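Local coordinates for arabinose metabolism transcriptional repressor (Bacillus subtilis, PDB 5D4S), which binds operator DNA through a winged helix-turn-helix domain of the GntR family and represses transcription of arabinose-metabolism genes, at a contact of chain A with DNA. Sequence-based numbering; all coordinates share one arbitrary frame.

A contact of chain A with DNA. Residues 24-25, 59-60, 62-63. With nucleotides of chain B.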
loop_
_atom_site.group_PDB
_atom_site.type_symbol
_atom_site.label_atom_id
_atom_site.label_comp_id
_atom_site.label_asym_id
_atom_site.label_seq_id
_atom_site.Cartn_x
_atom_site.Cartn_y
_atom_site.Cartn_z
ATOM N N LYS A 24 -6.782 -3.254 14.393
ATOM C CA LYS A 24 -6.344 -1.982 14.965
ATOM C C LYS A 24 -6.160 -0.896 13.918
ATOM O O LYS A 24 -6.481 0.264 14.168
ATOM C CB LYS A 24 -5.042 -2.179 15.748
ATOM C CG LYS A 24 -5.257 -2.943 17.052
ATOM C CD LYS A 24 -3.943 -3.314 17.719
ATOM C CE LYS A 24 -4.188 -3.891 19.111
ATOM N NZ LYS A 24 -2.905 -4.163 19.818
ATOM N N TYR A 25 -5.651 -1.248 12.739
ATOM C CA TYR A 25 -5.408 -0.210 11.737
ATOM C C TYR A 25 -6.764 0.349 11.282
ATOM O O TYR A 25 -6.883 1.526 10.945
ATOM C CB TYR A 25 -4.584 -0.743 10.543
ATOM C CG TYR A 25 -5.374 -1.617 9.606
ATOM C CD1 TYR A 25 -6.145 -1.059 8.588
ATOM C CD2 TYR A 25 -5.366 -3.001 9.747
ATOM C CE1 TYR A 25 -6.910 -1.863 7.749
ATOM C CE2 TYR A 25 -6.108 -3.813 8.892
ATOM C CZ TYR A 25 -6.878 -3.236 7.900
ATOM O OH TYR A 25 -7.631 -4.034 7.062
ATOM N N VAL A 59 -0.095 1.850 19.361
ATOM C CA VAL A 59 0.178 0.870 18.309
ATOM C C VAL A 59 1.511 1.141 17.603
ATOM O O VAL A 59 2.161 2.162 17.847
ATOM C CB VAL A 59 -0.954 0.831 17.252
ATOM C CG1 VAL A 59 -2.276 0.438 17.917
ATOM C CG2 VAL A 59 -1.098 2.180 16.578
ATOM N N SER A 60 1.909 0.226 16.722
ATOM C CA SER A 60 3.200 0.332 16.044
ATOM C C SER A 60 3.183 1.388 14.943
ATOM O O SER A 60 2.118 1.797 14.482
ATOM C CB SER A 60 3.601 -1.024 15.452
ATOM O OG SER A 60 2.734 -1.395 14.394
ATOM N N HIS A 62 4.073 0.764 11.943
ATOM C CA HIS A 62 3.483 0.074 10.802
ATOM C C HIS A 62 1.971 0.193 10.787
ATOM O O HIS A 62 1.364 0.415 9.740
ATOM C CB HIS A 62 3.880 -1.402 10.798
ATOM C CG HIS A 62 5.213 -1.668 10.161
ATOM N ND1 HIS A 62 5.450 -1.477 8.814
ATOM C CD2 HIS A 62 6.372 -2.134 10.685
ATOM C CE1 HIS A 62 6.701 -1.800 8.541
ATOM N NE2 HIS A 62 7.282 -2.209 9.656
ATOM N N THR A 63 1.348 0.048 11.947
ATOM C CA THR A 63 -0.108 0.085 11.984
ATOM C C THR A 63 -0.603 1.498 11.615
ATOM O O THR A 63 -1.540 1.659 10.820
ATOM C CB THR A 63 -0.619 -0.380 13.373
ATOM O OG1 THR A 63 -0.420 -1.805 13.483
ATOM C CG2 THR A 63 -2.099 -0.075 13.551
ATOM P P DA B 11 -4.334 -5.328 13.384
ATOM O OP1 DA B 11 -5.227 -5.405 14.561
ATOM O OP2 DA B 11 -4.391 -4.170 12.460
ATOM O "O5'" DA B 11 -2.831 -5.393 13.886
ATOM C "C5'" DA B 11 -2.469 -6.361 14.844
ATOM C "C4'" DA B 11 -0.976 -6.322 15.082
ATOM O "O4'" DA B 11 -0.303 -6.994 13.995
ATOM C "C3'" DA B 11 -0.349 -4.915 15.154
ATOM O "O3'" DA B 11 0.124 -4.715 16.454
ATOM C "C2'" DA B 11 0.818 -4.975 14.166
ATOM C "C1'" DA B 11 0.984 -6.487 13.946
ATOM N N9 DA B 11 1.574 -6.829 12.653
ATOM C C8 DA B 11 1.137 -6.446 11.415
ATOM N N7 DA B 11 1.881 -6.897 10.427
ATOM C C5 DA B 11 2.864 -7.631 11.065
ATOM C C6 DA B 11 3.962 -8.368 10.582
ATOM N N6 DA B 11 4.262 -8.478 9.282
ATOM N N1 DA B 11 4.740 -8.986 11.487
ATOM C C2 DA B 11 4.447 -8.878 12.792
ATOM N N3 DA B 11 3.443 -8.221 13.368
ATOM C C4 DA B 11 2.686 -7.603 12.440
ATOM P P DC B 12 0.814 -3.353 16.905
ATOM O OP1 DC B 12 0.338 -3.211 18.295
ATOM O OP2 DC B 12 0.611 -2.285 15.896
ATOM O "O5'" DC B 12 2.369 -3.713 16.977
ATOM C "C5'" DC B 12 2.790 -4.951 17.572
ATOM C "C4'" DC B 12 4.153 -5.366 17.046
ATOM O "O4'" DC B 12 4.063 -5.689 15.636
ATOM C "C3'" DC B 12 5.231 -4.279 17.143
ATOM O "O3'" DC B 12 6.141 -4.608 18.172
ATOM C "C2'" DC B 12 5.909 -4.283 15.756
ATOM C "C1'" DC B 12 5.343 -5.550 15.114
ATOM N N1 DC B 12 5.301 -5.486 13.632
ATOM C C2 DC B 12 6.295 -6.142 12.925
ATOM O O2 DC B 12 7.136 -6.782 13.565
ATOM N N3 DC B 12 6.309 -6.077 11.571
ATOM C C4 DC B 12 5.370 -5.380 10.932
ATOM N N4 DC B 12 5.419 -5.354 9.593
ATOM C C5 DC B 12 4.341 -4.681 11.639
ATOM C C6 DC B 12 4.349 -4.754 12.984
HETATM O O HOH W 1 -1.946 -3.165 11.519
HETATM O O HOH W 2 -1.063 -2.522 20.153
#
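The imidazole of His62 stacks on the cytosine of DC12, its plane turned 20° from that of the base, in the major groove reached by recognition helix 61-73 of this GntR-type winged helix-turn-helix. The overlap is offset: the exocyclic amine N4 sits over the centre of the imidazole face, while His62 CD2 lies 3.4 Å from DC12 C5. The helix backbone brings His62 CB near C5, and with CG anti to the carbonyl carbon (chi1 -84°) the ring continues over the C5 and N4 side of the base. A flat, nearly parallel imidazole suits this rim, where the contact rests on van der Waals stacking.

Beside it, the DC12 phosphate oxygen OP2 accepts hydrogen bonds from the backbone N of Ser60 at 2.9 Å, from its hydroxyl OG, and from the hydroxyl OG1 of Thr63 at 2.7 Å. Short hydroxyl side chains at this helix start can donate to a phosphate oxygen held close to the backbone. Ser60 OG, between the backbone N and the carbonyl carbon (chi1 67°), also accepts from Thr63 N at 3.2 Å, as an N-cap. Thr63 OG1 reaches the DA11 phosphate through a water.

That phosphate meets the start of helix 24-35, where the backbone N of Lys24 donates to DA11 OP1 at 2.7 Å and that of Tyr25 to DA11 OP2; the helix dipole probably adds attraction. Extended beyond CG, the Lys24 chain runs past DA11 OP1 and carries NZ to a salt bridge with DC12 OP1 (3.7 Å); joining neighbouring phosphates through backbone N and NZ takes a long side chain.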